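Local coordinates for protein putative HTH-type transcriptional regulator PH0061 (Pyrococcus horikoshii, PDB 2DBB) that probably binds DNA sequence-specifically as an AsnC-family transcriptional regulator with a helix-turn-helix domain, at residues 13-18 with 50-55. Numbering follows the deposited sequence.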
ATOM      1  N   GLN B  13      17.069   6.902  -7.582  1.00 31.91           N
ATOM      2  CA  GLN B  13      17.132   7.888  -6.502  1.00 31.40           C
ATOM      3  C   GLN B  13      15.874   8.743  -6.551  1.00 28.94           C
ATOM      4  O   GLN B  13      15.245   9.019  -5.531  1.00 28.02           O
ATOM      5  CB  GLN B  13      18.365   8.777  -6.666  1.00 33.18           C
ATOM      6  CG  GLN B  13      19.676   8.007  -6.687  1.00 37.19           C
ATOM      7  CD  GLN B  13      20.875   8.900  -6.962  1.00 38.55           C
ATOM      8  OE1 GLN B  13      20.807   9.808  -7.788  1.00 39.05           O
ATOM      9  NE2 GLN B  13      21.985   8.631  -6.283  1.00 41.11           N
ATOM     10  N   LEU B  14      15.516   9.139  -7.765  1.00 26.98           N
ATOM     11  CA  LEU B  14      14.343   9.956  -8.022  1.00 28.02           C
ATOM     12  C   LEU B  14      13.088   9.243  -7.499  1.00 25.87           C
ATOM     13  O   LEU B  14      12.222   9.853  -6.882  1.00 25.00           O
ATOM     14  CB  LEU B  14      14.262  10.198  -9.529  1.00 29.63           C
ATOM     15  CG  LEU B  14      13.569  11.422 -10.116  1.00 33.62           C
ATOM     16  CD1 LEU B  14      13.880  12.677  -9.310  1.00 35.01           C
ATOM     17  CD2 LEU B  14      14.046  11.581 -11.548  1.00 33.69           C
ATOM     18  N   VAL B  15      13.003   7.942  -7.743  1.00 25.97           N
ATOM     19  CA  VAL B  15      11.872   7.155  -7.280  1.00 25.12           C
ATOM     20  C   VAL B  15      11.858   7.131  -5.753  1.00 26.02           C
ATOM     21  O   VAL B  15      10.813   7.319  -5.121  1.00 25.35           O
ATOM     22  CB  VAL B  15      11.954   5.717  -7.840  1.00 24.58           C
ATOM     23  CG1 VAL B  15      11.064   4.781  -7.034  1.00 24.13           C
ATOM     24  CG2 VAL B  15      11.531   5.721  -9.311  1.00 24.62           C
ATOM     25  N   LYS B  16      13.026   6.901  -5.168  1.00 26.33           N
ATOM     26  CA  LYS B  16      13.170   6.863  -3.716  1.00 27.30           C
ATOM     27  C   LYS B  16      12.713   8.189  -3.095  1.00 25.96           C
ATOM     28  O   LYS B  16      11.987   8.204  -2.104  1.00 25.29           O
ATOM     29  CB  LYS B  16      14.638   6.600  -3.352  1.00 31.12           C
ATOM     30  CG  LYS B  16      15.141   5.190  -3.648  1.00 35.28           C
ATOM     31  CD  LYS B  16      14.638   4.199  -2.602  1.00 40.39           C
ATOM     32  CE  LYS B  16      15.337   2.841  -2.701  1.00 42.21           C
ATOM     33  NZ  LYS B  16      14.962   2.073  -3.923  1.00 44.47           N
ATOM     34  N   ILE B  17      13.139   9.301  -3.691  1.00 25.49           N
ATOM     35  CA  ILE B  17      12.784  10.625  -3.190  1.00 25.06           C
ATOM     36  C   ILE B  17      11.293  10.934  -3.321  1.00 24.80           C
ATOM     37  O   ILE B  17      10.660  11.369  -2.359  1.00 24.53           O
ATOM     38  CB  ILE B  17      13.610  11.714  -3.910  1.00 26.51           C
ATOM     39  CG1 ILE B  17      15.101  11.488  -3.624  1.00 28.80           C
ATOM     40  CG2 ILE B  17      13.186  13.107  -3.439  1.00 25.82           C
ATOM     41  CD1 ILE B  17      16.031  12.424  -4.368  1.00 28.06           C
ATOM     42  N   LEU B  18      10.737  10.701  -4.505  1.00 24.29           N
ATOM     43  CA  LEU B  18       9.324  10.954  -4.762  1.00 23.18           C
ATOM     44  C   LEU B  18       8.401  10.131  -3.882  1.00 25.56           C
ATOM     45  O   LEU B  18       7.255  10.515  -3.644  1.00 25.80           O
ATOM     46  CB  LEU B  18       8.998  10.671  -6.229  1.00 25.79           C
ATOM     47  CG  LEU B  18       9.609  11.665  -7.218  1.00 26.97           C
ATOM     48  CD1 LEU B  18       9.324  11.226  -8.640  1.00 29.94           C
ATOM     49  CD2 LEU B  18       9.039  13.048  -6.946  1.00 26.82           C
ATOM     50  N   LEU B  50       6.944   4.976 -19.112  1.00 39.57           N
ATOM     51  CA  LEU B  50       7.291   3.566 -18.988  1.00 37.05           C
ATOM     52  C   LEU B  50       6.500   2.830 -17.911  1.00 35.71           C
ATOM     53  O   LEU B  50       6.714   1.642 -17.681  1.00 37.42           O
ATOM     54  CB  LEU B  50       8.785   3.430 -18.694  1.00 37.02           C
ATOM     55  CG  LEU B  50       9.736   3.884 -19.801  1.00 38.58           C
ATOM     56  CD1 LEU B  50      11.176   3.834 -19.305  1.00 38.03           C
ATOM     57  CD2 LEU B  50       9.555   2.990 -21.011  1.00 38.32           C
ATOM     58  N   GLY B  51       5.590   3.531 -17.247  1.00 34.21           N
ATOM     59  CA  GLY B  51       4.806   2.892 -16.206  1.00 31.43           C
ATOM     60  C   GLY B  51       5.585   2.595 -14.931  1.00 30.35           C
ATOM     61  O   GLY B  51       5.085   1.902 -14.041  1.00 30.11           O
ATOM     62  N   ILE B  52       6.811   3.100 -14.831  1.00 29.49           N
ATOM     63  CA  ILE B  52       7.605   2.864 -13.631  1.00 30.20           C
ATOM     64  C   ILE B  52       6.942   3.586 -12.453  1.00 29.10           C
ATOM     65  O   ILE B  52       6.856   3.038 -11.357  1.00 30.52           O
ATOM     66  CB  ILE B  52       9.062   3.314 -13.840  1.00 30.98           C
ATOM     67  CG1 ILE B  52       9.686   2.452 -14.949  1.00 30.50           C
ATOM     68  CG2 ILE B  52       9.850   3.188 -12.531  1.00 27.84           C
ATOM     69  CD1 ILE B  52      11.151   2.750 -15.247  1.00 32.79           C
ATOM     70  N   ILE B  53       6.475   4.809 -12.679  1.00 28.24           N
ATOM     71  CA  ILE B  53       5.741   5.548 -11.654  1.00 29.17           C
ATOM     72  C   ILE B  53       4.311   5.500 -12.174  1.00 31.37           C
ATOM     73  O   ILE B  53       3.988   6.122 -13.186  1.00 32.34           O
ATOM     74  CB  ILE B  53       6.165   7.014 -11.547  1.00 28.65           C
ATOM     75  CG1 ILE B  53       7.580   7.114 -10.971  1.00 28.83           C
ATOM     76  CG2 ILE B  53       5.170   7.762 -10.661  1.00 28.87           C
ATOM     77  CD1 ILE B  53       8.098   8.535 -10.861  1.00 30.75           C
ATOM     78  N   ARG B  54       3.458   4.752 -11.490  1.00 31.61           N
ATOM     79  CA  ARG B  54       2.082   4.589 -11.924  1.00 34.54           C
ATOM     80  C   ARG B  54       1.115   5.627 -11.387  1.00 35.92           C
ATOM     81  O   ARG B  54       0.107   5.935 -12.029  1.00 37.79           O
ATOM     82  CB  ARG B  54       1.591   3.198 -11.528  1.00 36.92           C
ATOM     83  CG  ARG B  54       2.306   2.055 -12.236  1.00 41.17           C
ATOM     84  CD  ARG B  54       2.194   0.769 -11.431  1.00 46.99           C
ATOM     85  NE  ARG B  54       0.929   0.707 -10.704  1.00 52.66           N
ATOM     86  CZ  ARG B  54       0.589  -0.257  -9.856  1.00 54.30           C
ATOM     87  NH1 ARG B  54      -0.587  -0.210  -9.242  1.00 54.63           N
ATOM     88  NH2 ARG B  54       1.417  -1.270  -9.624  1.00 55.47           N
ATOM     89  N   LYS B  55       1.416   6.177 -10.219  1.00 33.97           N
ATOM     90  CA  LYS B  55       0.510   7.134  -9.613  1.00 32.91           C
ATOM     91  C   LYS B  55       1.188   8.021  -8.574  1.00 30.00           C
ATOM     92  O   LYS B  55       2.184   7.634  -7.960  1.00 27.51           O
ATOM     93  CB  LYS B  55      -0.632   6.345  -8.967  1.00 33.23           C
ATOM     94  CG  LYS B  55      -1.760   7.146  -8.371  1.00 35.58           C
ATOM     95  CD  LYS B  55      -2.792   6.188  -7.792  1.00 38.09           C
ATOM     96  CE  LYS B  55      -4.074   6.893  -7.420  1.00 38.62           C
ATOM     97  NZ  LYS B  55      -5.060   5.931  -6.848  1.00 40.48           N
TER
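Leu18 and Ile53 meet without any ring, amide or guanidinium between them, so there are no flat faces or edges to match: the contact is made by methyl groups on branched aliphatic chains. Leu18 CD1 lies 3.7 Å from Ile53 CD1, the two side chains crossing at about a right angle. Ile53 gets there by extension. With CG1 anti to its carbonyl carbon (chi1 -69°) and CD1 continuing the zigzag (chi2 179°), the chain carries its end methyl up to the helix. One turn earlier, Val15 offers CG2 to the branch methyl of Ile52, a looser approach of 4.4 Å between Val15 CG2 and Ile52 CG2. Val15 CG2 also lies 4.5 Å from Ile53 CG1, so the isoleucine runs past Val15 with its end methyl against Leu18. All four side chains are buried, and the two segments are joined by apolar packing alone. Gly51 closes the end of helix 37-49 in a Schellman motif, with positive phi, and Ile52 and Ile53 follow it. Leu47 of that helix touches both isoleucines, and Leu7 touches Ile52. Leu65 of the second subunit packs on Val15 and Ile52, while Ile53 and Lys55 pair with an antiparallel strand of that subunit. The contact packs helix 9-18, which precedes the predicted helix-turn-helix motif at 26-45, against the start of strand 53-60, where the sheet continues into the second subunit.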